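Local atomic coordinates of uncharacterized protein (Uncultured organism, PDB entry 5IBZ), a protein that probably acts as a hydrolase or lyase of the putative cyclase family, perhaps with arylformamidase activity, and binds acetylphosphate. Residues A10-E15 / H268-R273; G120-S125 / L272-V277; T177-D182 / G230-P235; D198-R203 / Q240-V245; A251-P256 / A264-G269. All blocks are in the same frame, centred on the assembly; numbering follows the deposited sequence.

Contact 1 of 5, residues A10-E15 / H268-R273. With UVW (acetylphosphate), chain F.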
# COMPACT_ATOMS: atom_id res chain seq x y z
N ALA B 10 -19.97 23.72 -22.13
CA ALA B 10 -20.72 23.14 -23.24
C ALA B 10 -20.17 21.76 -23.58
O ALA B 10 -19.03 21.62 -24.02
CB ALA B 10 -20.66 24.04 -24.47
N LEU B 11 -21.00 20.74 -23.34
CA LEU B 11 -20.71 19.39 -23.81
C LEU B 11 -21.09 19.33 -25.29
O LEU B 11 -22.22 19.66 -25.66
CB LEU B 11 -21.51 18.36 -23.01
CG LEU B 11 -21.28 16.88 -23.37
CD1 LEU B 11 -19.95 16.39 -22.79
CD2 LEU B 11 -22.44 16.02 -22.88
N HIS B 12 -20.14 18.95 -26.13
CA HIS B 12 -20.41 18.82 -27.56
C HIS B 12 -21.24 17.57 -27.83
O HIS B 12 -20.89 16.49 -27.34
CB HIS B 12 -19.10 18.80 -28.36
CG HIS B 12 -18.34 20.08 -28.27
ND1 HIS B 12 -18.65 21.19 -29.04
CD2 HIS B 12 -17.32 20.46 -27.45
CE1 HIS B 12 -17.84 22.18 -28.72
NE2 HIS B 12 -17.02 21.76 -27.76
N PRO B 13 -22.35 17.72 -28.57
CA PRO B 13 -23.15 16.52 -28.80
C PRO B 13 -22.37 15.42 -29.49
O PRO B 13 -21.70 15.65 -30.49
CB PRO B 13 -24.30 17.02 -29.69
CG PRO B 13 -24.37 18.48 -29.43
CD PRO B 13 -22.97 18.92 -29.16
N HIS B 14 -22.46 14.22 -28.93
CA HIS B 14 -21.78 13.06 -29.48
C HIS B 14 -21.97 12.92 -30.98
O HIS B 14 -21.01 12.70 -31.70
CB HIS B 14 -22.28 11.79 -28.80
CG HIS B 14 -21.67 10.55 -29.37
ND1 HIS B 14 -22.26 9.81 -30.37
CD2 HIS B 14 -20.49 9.93 -29.09
CE1 HIS B 14 -21.49 8.79 -30.68
NE2 HIS B 14 -20.41 8.84 -29.91
N GLU B 15 -23.21 13.03 -31.45
CA GLU B 15 -23.51 12.70 -32.84
C GLU B 15 -22.83 13.67 -33.80
O GLU B 15 -22.47 13.31 -34.92
CB GLU B 15 -25.02 12.67 -33.09
CG GLU B 15 -25.76 11.59 -32.28
CD GLU B 15 -25.14 10.20 -32.42
OE1 GLU B 15 -24.61 9.89 -33.51
OE2 GLU B 15 -25.19 9.43 -31.44
N HIS B 268 -13.51 16.56 -20.32
CA HIS B 268 -13.16 15.18 -19.99
C HIS B 268 -14.02 14.19 -20.76
O HIS B 268 -13.53 13.24 -21.37
CB HIS B 268 -13.36 14.91 -18.50
CG HIS B 268 -12.20 15.29 -17.66
ND1 HIS B 268 -11.94 16.60 -17.31
CD2 HIS B 268 -11.22 14.55 -17.10
CE1 HIS B 268 -10.85 16.64 -16.57
NE2 HIS B 268 -10.39 15.40 -16.43
N GLY B 269 -15.32 14.43 -20.72
CA GLY B 269 -16.27 13.56 -21.38
C GLY B 269 -16.06 13.54 -22.88
O GLY B 269 -16.02 12.47 -23.50
N ASN B 270 -15.95 14.72 -23.48
CA ASN B 270 -15.81 14.80 -24.92
C ASN B 270 -14.47 14.19 -25.37
O ASN B 270 -14.44 13.46 -26.36
CB ASN B 270 -15.90 16.24 -25.42
CG ASN B 270 -17.31 16.83 -25.32
OD1 ASN B 270 -17.47 18.03 -25.16
ND2 ASN B 270 -18.32 15.99 -25.46
N LEU B 271 -13.37 14.48 -24.67
CA LEU B 271 -12.10 13.94 -25.12
C LEU B 271 -12.03 12.42 -24.95
O LEU B 271 -11.72 11.69 -25.88
CB LEU B 271 -10.93 14.58 -24.40
CG LEU B 271 -10.68 16.05 -24.75
CD1 LEU B 271 -9.41 16.52 -24.03
CD2 LEU B 271 -10.59 16.32 -26.23
N LEU B 272 -12.31 11.94 -23.74
CA LEU B 272 -12.13 10.51 -23.47
C LEU B 272 -13.16 9.64 -24.16
O LEU B 272 -12.80 8.71 -24.88
CB LEU B 272 -12.17 10.26 -21.97
CG LEU B 272 -10.99 10.92 -21.22
CD1 LEU B 272 -11.23 10.82 -19.73
CD2 LEU B 272 -9.63 10.34 -21.57
N ARG B 273 -14.44 9.94 -23.96
CA ARG B 273 -15.51 9.14 -24.55
C ARG B 273 -15.75 9.41 -26.03
O ARG B 273 -15.83 8.47 -26.82
CB ARG B 273 -16.81 9.35 -23.79
CG ARG B 273 -17.99 8.64 -24.41
CD ARG B 273 -19.25 9.08 -23.76
NE ARG B 273 -20.40 8.29 -24.14
CZ ARG B 273 -21.25 8.57 -25.12
NH1 ARG B 273 -21.05 9.62 -25.91
NH2 ARG B 273 -22.30 7.78 -25.33
C1 UVW F . -10.47 15.05 -11.37
O1 UVW F . -10.23 14.14 -10.65
C1M UVW F . -11.42 16.15 -10.91
O2 UVW F . -9.88 15.15 -12.63
P UVW F . -8.96 13.96 -13.29
O1P UVW F . -9.61 12.61 -13.14
O2P UVW F . -8.81 14.32 -14.75
O3P UVW F . -7.59 13.90 -12.66
O HOH W 1 -16.42 20.15 -24.11
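Segment 10-15, an irregular run without helix or strand, passes the helical residues 268-273 most closely where the CA atoms of His12 and Asn270 stand 6.7 Å apart. Asn270 points its amide at this run, and its OD1 takes the backbone N-H of His12 at 3.0 Å in a nearly straight bond (171°). The ND2 side of the same amide gives only a weak bond to His12 O; its stronger partner is Asp274. Leu11 brings CD1 to 3.2 Å from Asn270 ND2. At the edge of the His12 ring, CD2 lies 3.3 Å from Asn270 OD1, while NE2 is hydrogen-bonded to Ser231 O. Farther along, His14 CD2 meets Arg273 NH1 at 3.2 Å, ring and guanidinium planes 69° apart; Arg273 NE bonds to Ser125 O. A water donates to both Ala10 O and Asn270 OD1. One buried amide thus pairs with the backbone of the N-terminal run and probably helps hold it against a helix that also carries His268, a ligand of acetylphosphate.

Contact 2 of 5, residues G120-S125 / L272-V277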
# COMPACT_ATOMS: atom_id res chain seq x y z
N GLY B 120 -12.71 7.93 -17.85
CA GLY B 120 -13.81 8.88 -17.78
C GLY B 120 -14.76 8.78 -18.96
O GLY B 120 -14.35 8.47 -20.07
N TRP B 121 -16.02 9.09 -18.70
CA TRP B 121 -17.06 9.01 -19.71
C TRP B 121 -18.29 9.71 -19.17
O TRP B 121 -18.23 10.35 -18.13
CB TRP B 121 -17.36 7.55 -20.07
CG TRP B 121 -17.97 6.72 -18.97
CD1 TRP B 121 -19.30 6.40 -18.80
CD2 TRP B 121 -17.28 6.07 -17.89
NE1 TRP B 121 -19.47 5.63 -17.69
CE2 TRP B 121 -18.25 5.40 -17.11
CE3 TRP B 121 -15.94 5.99 -17.51
CZ2 TRP B 121 -17.91 4.68 -15.96
CZ3 TRP B 121 -15.60 5.27 -16.38
CH2 TRP B 121 -16.58 4.62 -15.62
N TYR B 122 -19.40 9.62 -19.88
CA TYR B 122 -20.67 10.08 -19.35
C TYR B 122 -21.71 9.09 -19.83
O TYR B 122 -21.49 8.33 -20.77
CB TYR B 122 -21.01 11.52 -19.79
CG TYR B 122 -21.00 11.77 -21.27
CD1 TYR B 122 -22.13 11.49 -22.05
CD2 TYR B 122 -19.89 12.30 -21.91
CE1 TYR B 122 -22.14 11.71 -23.41
CE2 TYR B 122 -19.89 12.52 -23.27
CZ TYR B 122 -21.02 12.24 -24.01
OH TYR B 122 -21.05 12.46 -25.36
N GLY B 123 -22.86 9.06 -19.16
CA GLY B 123 -23.84 8.03 -19.47
C GLY B 123 -23.32 6.62 -19.22
O GLY B 123 -22.45 6.42 -18.38
N GLU B 124 -23.87 5.64 -19.93
CA GLU B 124 -23.56 4.24 -19.63
C GLU B 124 -22.52 3.64 -20.56
O GLU B 124 -22.21 2.45 -20.44
CB GLU B 124 -24.84 3.41 -19.66
CG GLU B 124 -25.80 3.81 -18.54
CD GLU B 124 -27.08 3.00 -18.53
OE1 GLU B 124 -27.26 2.14 -19.42
OE2 GLU B 124 -27.92 3.23 -17.63
N SER B 125 -21.98 4.44 -21.46
CA SER B 125 -21.02 3.96 -22.45
C SER B 125 -19.76 4.79 -22.47
O SER B 125 -19.79 6.00 -22.30
CB SER B 125 -21.62 3.96 -23.86
OG SER B 125 -22.78 3.14 -23.95
N LEU B 272 -12.31 11.94 -23.74
CA LEU B 272 -12.13 10.51 -23.47
C LEU B 272 -13.16 9.64 -24.16
O LEU B 272 -12.80 8.71 -24.88
CB LEU B 272 -12.17 10.26 -21.97
CG LEU B 272 -10.99 10.92 -21.22
CD1 LEU B 272 -11.23 10.82 -19.73
CD2 LEU B 272 -9.63 10.34 -21.57
N ARG B 273 -14.44 9.94 -23.96
CA ARG B 273 -15.51 9.14 -24.55
C ARG B 273 -15.75 9.41 -26.03
O ARG B 273 -15.83 8.47 -26.82
CB ARG B 273 -16.81 9.35 -23.79
CG ARG B 273 -17.99 8.64 -24.41
CD ARG B 273 -19.25 9.08 -23.76
NE ARG B 273 -20.40 8.29 -24.14
CZ ARG B 273 -21.25 8.57 -25.12
NH1 ARG B 273 -21.05 9.62 -25.91
NH2 ARG B 273 -22.30 7.78 -25.33
N ASP B 274 -15.93 10.67 -26.41
CA ASP B 274 -16.37 10.94 -27.77
C ASP B 274 -15.21 10.82 -28.77
O ASP B 274 -15.38 10.21 -29.83
CB ASP B 274 -17.03 12.32 -27.84
CG ASP B 274 -18.30 12.41 -27.00
OD1 ASP B 274 -18.99 11.39 -26.86
OD2 ASP B 274 -18.61 13.51 -26.48
N LEU B 275 -14.06 11.42 -28.47
CA LEU B 275 -12.92 11.41 -29.41
C LEU B 275 -11.91 10.28 -29.20
O LEU B 275 -11.13 9.96 -30.12
CB LEU B 275 -12.17 12.74 -29.33
CG LEU B 275 -12.96 14.02 -29.60
CD1 LEU B 275 -12.00 15.21 -29.68
CD2 LEU B 275 -13.79 13.91 -30.86
N GLY B 276 -11.88 9.69 -28.01
CA GLY B 276 -10.87 8.71 -27.69
C GLY B 276 -9.47 9.34 -27.63
O GLY B 276 -8.47 8.70 -27.95
N VAL B 277 -9.41 10.59 -27.19
CA VAL B 277 -8.16 11.33 -27.03
C VAL B 277 -7.70 11.26 -25.57
O VAL B 277 -8.48 11.50 -24.67
CB VAL B 277 -8.35 12.79 -27.49
CG1 VAL B 277 -7.18 13.68 -27.09
CG2 VAL B 277 -8.55 12.83 -29.02
O HOH W 2 -23.08 6.96 -22.72
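Tyr122 lays one ring face against the side chain of Arg273, whose CD sits over the ring centre at 3.6 Å from the centroid, a CH-pi contact. The guanidinium lies off-centre, over CE1 at the rim, as a cation-pi partner, its plane tilted 36° from the ring. The phenol oxygen OH of Tyr122 lies 2.8 Å from Asp274 OD1 and almost as near OD2, in weak bonds. Arg273 reaches outward, extended from CG to NE, and NE donates to Ser125 O at 3.0 Å from above that carbonyl's plane. Arg273 NH1 forms a salt bridge with Asp274 OD1 at 2.9 Å, and Asn270 holds OD2 of the same carboxylate. A water joins Tyr122 O and Ser125 N, with a weak bond from Arg273 NH2. An alanine in place of Arg273 would probably leave Asp274 without its salt-bridge mate and uncover the face of Tyr122. Deeper in, beyond Arg273, Gly120 O packs on Leu272 CB at 3.4 Å. Strand 120-122 also pairs antiparallel with a strand of the second subunit, so the C-terminal end of helix 266-275 packs against a beta-sheet that continues across the subunit interface.

Contact 3 of 5, residues T177-D182 / G230-P235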
# COMPACT_ATOMS: atom_id res chain seq x y z
N THR B 177 -9.71 30.46 -18.54
CA THR B 177 -10.10 29.47 -19.54
C THR B 177 -9.31 29.65 -20.84
O THR B 177 -9.42 30.66 -21.52
CB THR B 177 -11.61 29.54 -19.85
OG1 THR B 177 -12.36 29.24 -18.66
CG2 THR B 177 -11.99 28.53 -20.93
N ILE B 178 -8.48 28.65 -21.15
CA ILE B 178 -7.68 28.65 -22.36
C ILE B 178 -8.54 28.21 -23.54
O ILE B 178 -9.12 27.14 -23.53
CB ILE B 178 -6.45 27.74 -22.21
CG1 ILE B 178 -5.59 28.22 -21.04
CG2 ILE B 178 -5.64 27.70 -23.51
CD1 ILE B 178 -4.55 27.21 -20.60
N THR B 179 -8.58 29.05 -24.55
CA THR B 179 -9.47 28.89 -25.69
C THR B 179 -8.77 28.39 -26.94
O THR B 179 -7.54 28.38 -27.03
CB THR B 179 -10.11 30.24 -26.05
OG1 THR B 179 -9.06 31.12 -26.48
CG2 THR B 179 -10.86 30.83 -24.87
N ARG B 180 -9.57 28.03 -27.93
CA ARG B 180 -9.08 27.73 -29.27
C ARG B 180 -8.20 28.87 -29.80
O ARG B 180 -7.11 28.64 -30.34
CB ARG B 180 -10.24 27.50 -30.24
CG ARG B 180 -9.81 27.21 -31.69
CD ARG B 180 -10.99 27.30 -32.65
NE ARG B 180 -10.57 27.02 -34.03
CZ ARG B 180 -10.77 25.87 -34.67
NH1 ARG B 180 -11.48 24.89 -34.12
NH2 ARG B 180 -10.29 25.71 -35.90
N ALA B 181 -8.67 30.10 -29.66
CA ALA B 181 -7.93 31.24 -30.18
C ALA B 181 -6.59 31.39 -29.47
O ALA B 181 -5.60 31.75 -30.10
CB ALA B 181 -8.76 32.49 -30.02
N ASP B 182 -6.55 31.12 -28.18
CA ASP B 182 -5.28 31.16 -27.43
C ASP B 182 -4.30 30.12 -27.97
O ASP B 182 -3.10 30.39 -28.18
CB ASP B 182 -5.48 30.88 -25.94
CG ASP B 182 -6.28 31.93 -25.24
OD1 ASP B 182 -6.30 33.11 -25.69
OD2 ASP B 182 -6.84 31.56 -24.17
N GLY B 230 -10.83 25.12 -22.24
CA GLY B 230 -12.28 25.21 -22.26
C GLY B 230 -12.93 24.40 -23.36
O GLY B 230 -12.27 23.74 -24.15
N SER B 231 -14.26 24.45 -23.39
CA SER B 231 -15.02 23.59 -24.29
C SER B 231 -14.74 23.84 -25.77
O SER B 231 -14.86 22.92 -26.58
CB SER B 231 -16.51 23.73 -24.02
OG SER B 231 -16.92 25.06 -24.27
N ASP B 232 -14.39 25.06 -26.17
CA ASP B 232 -14.23 25.31 -27.60
C ASP B 232 -12.86 24.85 -28.11
O ASP B 232 -12.57 24.96 -29.31
CB ASP B 232 -14.51 26.80 -27.95
CG ASP B 232 -13.30 27.72 -27.87
OD1 ASP B 232 -12.28 27.39 -27.23
OD2 ASP B 232 -13.40 28.82 -28.45
N THR B 233 -12.05 24.24 -27.25
CA THR B 233 -10.82 23.60 -27.72
C THR B 233 -11.09 22.19 -28.27
O THR B 233 -10.27 21.63 -28.99
CB THR B 233 -9.74 23.51 -26.61
OG1 THR B 233 -10.15 22.58 -25.60
CG2 THR B 233 -9.45 24.90 -26.00
N VAL B 234 -12.25 21.62 -27.96
CA VAL B 234 -12.51 20.22 -28.29
C VAL B 234 -12.64 19.99 -29.82
O VAL B 234 -12.02 19.06 -30.36
CB VAL B 234 -13.74 19.70 -27.52
CG1 VAL B 234 -14.17 18.35 -28.05
CG2 VAL B 234 -13.40 19.57 -26.03
N PRO B 235 -13.41 20.84 -30.52
CA PRO B 235 -13.46 20.59 -31.97
C PRO B 235 -12.07 20.78 -32.61
O PRO B 235 -11.74 20.08 -33.57
CB PRO B 235 -14.45 21.63 -32.47
CG PRO B 235 -15.31 21.95 -31.29
CD PRO B 235 -14.37 21.87 -30.10
O HOH W 3 -13.26 24.96 -31.84
O HOH W 4 -11.63 30.73 -29.18
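Asp232 overlaps the start of helix 180-190, its OD1 resting 3.5 Å from Thr179 CA and accepting the backbone N-H of Arg180 at 2.9 Å. The donor comes in on the syn side of the carboxylate, 29° out of its plane, and the bond is fairly straight at 165°. With CG between its backbone N and carbonyl carbon (chi1 89°), Asp232 keeps the carboxylate beside this helix end; a water carries OD2 on to Ala181 N. Thr179 and Asp182 form a capping box: Asp182 N donates to Thr179 OG1, and Thr179 N returns a bond to Asp182 OD2. The carboxylate of Asp232 would probably be favoured by the N-terminal end of helix 180-190. Next along the segment, Thr233 sets CG2 3.4 Å from Ile178 O, while its OG1 gives its proton to Gly230 O, which also takes Thr233 N in the type I turn 230-233. Gly230 N donates to Ile178 O at 2.9 Å, and Thr177 CG2 lies 3.6 Å from Gly230 CA, where a side chain would clash. Arg180 NH1 reaches Asp232 O through a water and forms a salt bridge with Glu239. Strand 177-178 pairs in parallel with 228-229, which ends just before Gly230, so the contact sits where the chain leaves this small sheet for helices 180-190 and 233-239.

Contact 4 of 5, residues D198-R203 / Q240-V245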
# COMPACT_ATOMS: atom_id res chain seq x y z
N ASP B 198 0.28 14.19 -33.39
CA ASP B 198 1.03 14.92 -32.38
C ASP B 198 0.42 14.74 -31.00
O ASP B 198 -0.79 14.56 -30.84
CB ASP B 198 1.09 16.42 -32.67
CG ASP B 198 2.06 16.79 -33.77
OD1 ASP B 198 2.82 15.92 -34.26
OD2 ASP B 198 2.04 18.00 -34.15
N ILE B 199 1.29 14.76 -30.00
CA ILE B 199 0.88 14.94 -28.62
C ILE B 199 1.09 16.41 -28.28
O ILE B 199 2.21 16.91 -28.38
CB ILE B 199 1.70 14.04 -27.70
CG1 ILE B 199 1.34 12.57 -27.98
CG2 ILE B 199 1.44 14.36 -26.24
CD1 ILE B 199 2.38 11.59 -27.55
N LEU B 200 0.03 17.09 -27.90
CA LEU B 200 0.08 18.50 -27.53
C LEU B 200 0.33 18.64 -26.04
O LEU B 200 -0.36 18.05 -25.23
CB LEU B 200 -1.22 19.17 -27.92
CG LEU B 200 -1.25 20.68 -27.67
CD1 LEU B 200 -0.33 21.43 -28.64
CD2 LEU B 200 -2.67 21.19 -27.82
N VAL B 201 1.32 19.45 -25.70
CA VAL B 201 1.72 19.64 -24.32
C VAL B 201 1.53 21.13 -24.00
O VAL B 201 2.15 21.99 -24.64
CB VAL B 201 3.19 19.20 -24.11
CG1 VAL B 201 3.63 19.43 -22.73
CG2 VAL B 201 3.36 17.72 -24.50
N ILE B 202 0.63 21.43 -23.05
CA ILE B 202 0.20 22.80 -22.77
C ILE B 202 0.76 23.32 -21.47
O ILE B 202 0.51 22.72 -20.39
CB ILE B 202 -1.34 22.89 -22.70
CG1 ILE B 202 -1.95 22.29 -23.97
CG2 ILE B 202 -1.80 24.34 -22.51
CD1 ILE B 202 -3.46 22.18 -23.92
N ARG B 203 1.53 24.41 -21.53
CA ARG B 203 2.01 25.07 -20.32
C ARG B 203 1.03 26.14 -19.84
O ARG B 203 0.83 27.18 -20.52
CB ARG B 203 3.39 25.69 -20.53
CG ARG B 203 3.88 26.42 -19.27
CD ARG B 203 5.39 26.67 -19.27
NE ARG B 203 5.82 27.40 -18.07
CZ ARG B 203 6.11 28.69 -18.03
NH1 ARG B 203 6.02 29.46 -19.11
NH2 ARG B 203 6.49 29.22 -16.89
N GLN B 240 -7.34 18.62 -35.54
CA GLN B 240 -5.89 18.51 -35.63
C GLN B 240 -5.39 17.07 -35.52
O GLN B 240 -4.19 16.82 -35.70
CB GLN B 240 -5.24 19.38 -34.55
CG GLN B 240 -5.47 20.89 -34.74
CD GLN B 240 -4.83 21.41 -36.01
OE1 GLN B 240 -3.73 21.02 -36.37
NE2 GLN B 240 -5.52 22.31 -36.69
N ARG B 241 -6.28 16.13 -35.25
CA ARG B 241 -5.95 14.71 -35.20
C ARG B 241 -4.82 14.46 -34.20
O ARG B 241 -3.92 13.66 -34.43
CB ARG B 241 -5.63 14.18 -36.60
CG ARG B 241 -6.88 14.10 -37.47
CD ARG B 241 -6.58 13.48 -38.84
NE ARG B 241 -5.96 14.43 -39.75
CZ ARG B 241 -5.48 14.13 -40.96
NH1 ARG B 241 -5.49 12.88 -41.39
NH2 ARG B 241 -4.95 15.09 -41.72
N LEU B 242 -4.89 15.16 -33.07
CA LEU B 242 -4.00 14.92 -31.94
C LEU B 242 -4.28 13.57 -31.29
O LEU B 242 -5.43 13.16 -31.17
CB LEU B 242 -4.14 16.02 -30.89
CG LEU B 242 -3.97 17.42 -31.44
CD1 LEU B 242 -4.19 18.43 -30.36
CD2 LEU B 242 -2.60 17.59 -32.05
N ALA B 243 -3.24 12.89 -30.83
CA ALA B 243 -3.38 11.62 -30.12
C ALA B 243 -3.68 11.80 -28.64
O ALA B 243 -4.32 10.95 -28.01
CB ALA B 243 -2.11 10.80 -30.27
N GLY B 244 -3.15 12.88 -28.07
CA GLY B 244 -3.30 13.13 -26.65
C GLY B 244 -2.99 14.57 -26.35
O GLY B 244 -2.29 15.23 -27.12
N VAL B 245 -3.52 15.06 -25.23
CA VAL B 245 -3.29 16.42 -24.78
C VAL B 245 -2.90 16.37 -23.32
O VAL B 245 -3.63 15.80 -22.51
CB VAL B 245 -4.55 17.29 -24.94
CG1 VAL B 245 -4.32 18.69 -24.50
CG2 VAL B 245 -5.03 17.28 -26.39
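Leu242 opens the contact as the chain comes off the Schellman turn at Arg241, bringing its two methyls against the start of strand 199-203. Leu242 CD1 touches Leu200 CB at 3.9 Å, the two leucines crossing obliquely, and Leu242 CD2 lies equally near Asp198 CB. The CA of Leu242 also makes a CA-H...O contact with Asp198 O. An alanine in place of Leu242 would probably open a gap beside Leu200 and the CB of Asp198. Ala243 follows with its N-H on Asp198 O at 3.0 Å. Gly244 then offers its O to Leu200 N at 3.1 Å and to the CA of Ile199 at 3.5 Å. Val245 ends the segment; its CG1 meets Ile202 CD1 at 3.6 Å, and its CA faces Leu200 O. Leu200 and Val245 form a parallel bridge, their side chains on one face of the sheet, where Trp236 and Ile237 of helix 233-239 cover them. The carboxylate of Asp198 is held elsewhere, by Arg158 and the N-H of Leu195. Backbone bonds therefore set the register of these central strands, although the buried Gly244 N finds no partner, and apolar contact beneath helix 233-239 packs the face, with the carboxylate of Asp198 paired outside the contact.

Contact 5 of 5, residues A251-P256 / A264-G269. With UVW (acetylphosphate), chain F.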
# COMPACT_ATOMS: atom_id res chain seq x y z
N ALA B 251 -6.20 19.05 -13.74
CA ALA B 251 -7.41 18.53 -14.37
C ALA B 251 -7.52 18.71 -15.88
O ALA B 251 -8.56 18.39 -16.45
CB ALA B 251 -8.61 19.18 -13.72
N LEU B 252 -6.48 19.27 -16.50
CA LEU B 252 -6.44 19.66 -17.93
C LEU B 252 -7.45 20.74 -18.30
O LEU B 252 -7.06 21.84 -18.70
CB LEU B 252 -6.65 18.45 -18.86
CG LEU B 252 -6.60 18.86 -20.35
CD1 LEU B 252 -5.32 19.59 -20.71
CD2 LEU B 252 -6.78 17.63 -21.24
N GLU B 253 -8.74 20.45 -18.16
CA GLU B 253 -9.72 21.49 -18.43
C GLU B 253 -9.84 22.44 -17.26
O GLU B 253 -9.46 22.12 -16.12
CB GLU B 253 -11.07 20.89 -18.79
CG GLU B 253 -11.87 20.31 -17.68
CD GLU B 253 -13.20 19.70 -18.21
OE1 GLU B 253 -14.12 20.45 -18.63
OE2 GLU B 253 -13.27 18.47 -18.22
N ARG B 254 -10.35 23.63 -17.55
CA ARG B 254 -10.60 24.63 -16.53
C ARG B 254 -11.61 24.08 -15.52
O ARG B 254 -12.62 23.48 -15.89
CB ARG B 254 -11.12 25.92 -17.17
CG ARG B 254 -11.18 27.12 -16.24
CD ARG B 254 -12.57 27.40 -15.72
NE ARG B 254 -12.57 28.60 -14.90
CZ ARG B 254 -13.59 28.98 -14.13
NH1 ARG B 254 -13.51 30.10 -13.42
NH2 ARG B 254 -14.69 28.25 -14.09
N VAL B 255 -11.31 24.27 -14.24
CA VAL B 255 -12.15 23.79 -13.15
C VAL B 255 -12.73 24.97 -12.38
O VAL B 255 -11.97 25.87 -11.99
CB VAL B 255 -11.36 22.91 -12.16
CG1 VAL B 255 -12.23 22.49 -10.98
CG2 VAL B 255 -10.78 21.70 -12.87
N PRO B 256 -14.05 24.98 -12.16
CA PRO B 256 -14.70 26.10 -11.49
C PRO B 256 -14.55 26.06 -9.99
O PRO B 256 -14.03 25.09 -9.46
CB PRO B 256 -16.17 25.92 -11.86
CG PRO B 256 -16.31 24.46 -11.97
CD PRO B 256 -15.04 23.99 -12.62
N ALA B 264 -19.50 19.95 -14.26
CA ALA B 264 -19.94 19.27 -15.48
C ALA B 264 -18.78 18.59 -16.21
O ALA B 264 -18.96 17.52 -16.79
CB ALA B 264 -20.63 20.26 -16.41
N LEU B 265 -17.61 19.23 -16.18
CA LEU B 265 -16.39 18.73 -16.83
C LEU B 265 -16.62 18.15 -18.21
O LEU B 265 -16.20 17.00 -18.50
CB LEU B 265 -15.73 17.69 -15.95
CG LEU B 265 -15.26 18.11 -14.57
CD1 LEU B 265 -14.55 16.93 -13.91
CD2 LEU B 265 -14.34 19.32 -14.64
N PRO B 266 -17.23 18.94 -19.10
CA PRO B 266 -17.57 18.47 -20.43
C PRO B 266 -16.34 18.07 -21.25
O PRO B 266 -16.45 17.16 -22.06
CB PRO B 266 -18.28 19.68 -21.05
CG PRO B 266 -17.80 20.86 -20.27
CD PRO B 266 -17.62 20.35 -18.89
N VAL B 267 -15.19 18.72 -21.04
CA VAL B 267 -14.01 18.40 -21.86
C VAL B 267 -13.52 16.98 -21.58
O VAL B 267 -13.15 16.25 -22.51
CB VAL B 267 -12.86 19.42 -21.64
CG1 VAL B 267 -11.62 19.03 -22.44
CG2 VAL B 267 -13.33 20.83 -22.02
N HIS B 268 -13.51 16.56 -20.32
CA HIS B 268 -13.16 15.18 -19.99
C HIS B 268 -14.02 14.19 -20.76
O HIS B 268 -13.53 13.24 -21.37
CB HIS B 268 -13.36 14.91 -18.50
CG HIS B 268 -12.20 15.29 -17.66
ND1 HIS B 268 -11.94 16.60 -17.31
CD2 HIS B 268 -11.22 14.55 -17.10
CE1 HIS B 268 -10.85 16.64 -16.57
NE2 HIS B 268 -10.39 15.40 -16.43
N GLY B 269 -15.32 14.43 -20.72
CA GLY B 269 -16.27 13.56 -21.38
C GLY B 269 -16.06 13.54 -22.88
O GLY B 269 -16.02 12.47 -23.50
C1 UVW F . -10.47 15.05 -11.37
O1 UVW F . -10.23 14.14 -10.65
C1M UVW F . -11.42 16.15 -10.91
O2 UVW F . -9.88 15.15 -12.63
P UVW F . -8.96 13.96 -13.29
O1P UVW F . -9.61 12.61 -13.14
O2P UVW F . -8.81 14.32 -14.75
O3P UVW F . -7.59 13.90 -12.66
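The acetylphosphate pocket takes one of its walls from the first turn of helix 266-275, and Glu253, on the loop after strand 244-247, holds that turn through both carboxylate oxygens. Glu253 OE2 accepts from His268 ND1 at 2.5 Å, a very short and nearly straight bond (169°), with carboxylate and imidazole planes almost coplanar, 14° apart. The same oxygen of Glu253 takes the backbone N-H of His268 at 2.8 Å, from above the carboxylate plane. Glu253 OE1 receives Val267 N at 3.2 Å on its syn side. Three bonds from the opening turn thus grip one buried carboxylate. Glu253 CB packs on Val267 CB at 3.7 Å, and Leu265 CB comes to 3.4 Å from Glu253 OE2. With ND1 held, the other ring nitrogen of His268, NE2, is turned to the ligand and donates to acetylphosphate O2P at 2.5 Å. His119 and Arg69 also bind the ligand. Glu253 thus probably orients His268 from the second shell, a His-carboxylate hydrogen bond behind the acetylphosphate pocket of this putative cyclase.

Helix 266-275 joins three of the five contacts: contact 5 at its first turn, contact 1 along its middle, and contact 2 at its C-terminal end, with centres 7 to 13 Å apart. Contact 4 lies deeper, its centre about 10 Å from the centre of the chain, within the mixed sheet. Contact 3, centres about 13 Å apart from contact 4, holds the starts of helices 180-190 and 233-239, which lead into strands 199-203 and 244-247 of contact 4. Contacts 3 and 4 interleave inside the loops closed by contacts 1 and 2; contact 5 is nested inside that of contact 2 and ends on the same stretch as contact 1. The ligand-bearing helix is thus tied to the N-terminal run, the sheet and the subunit interface.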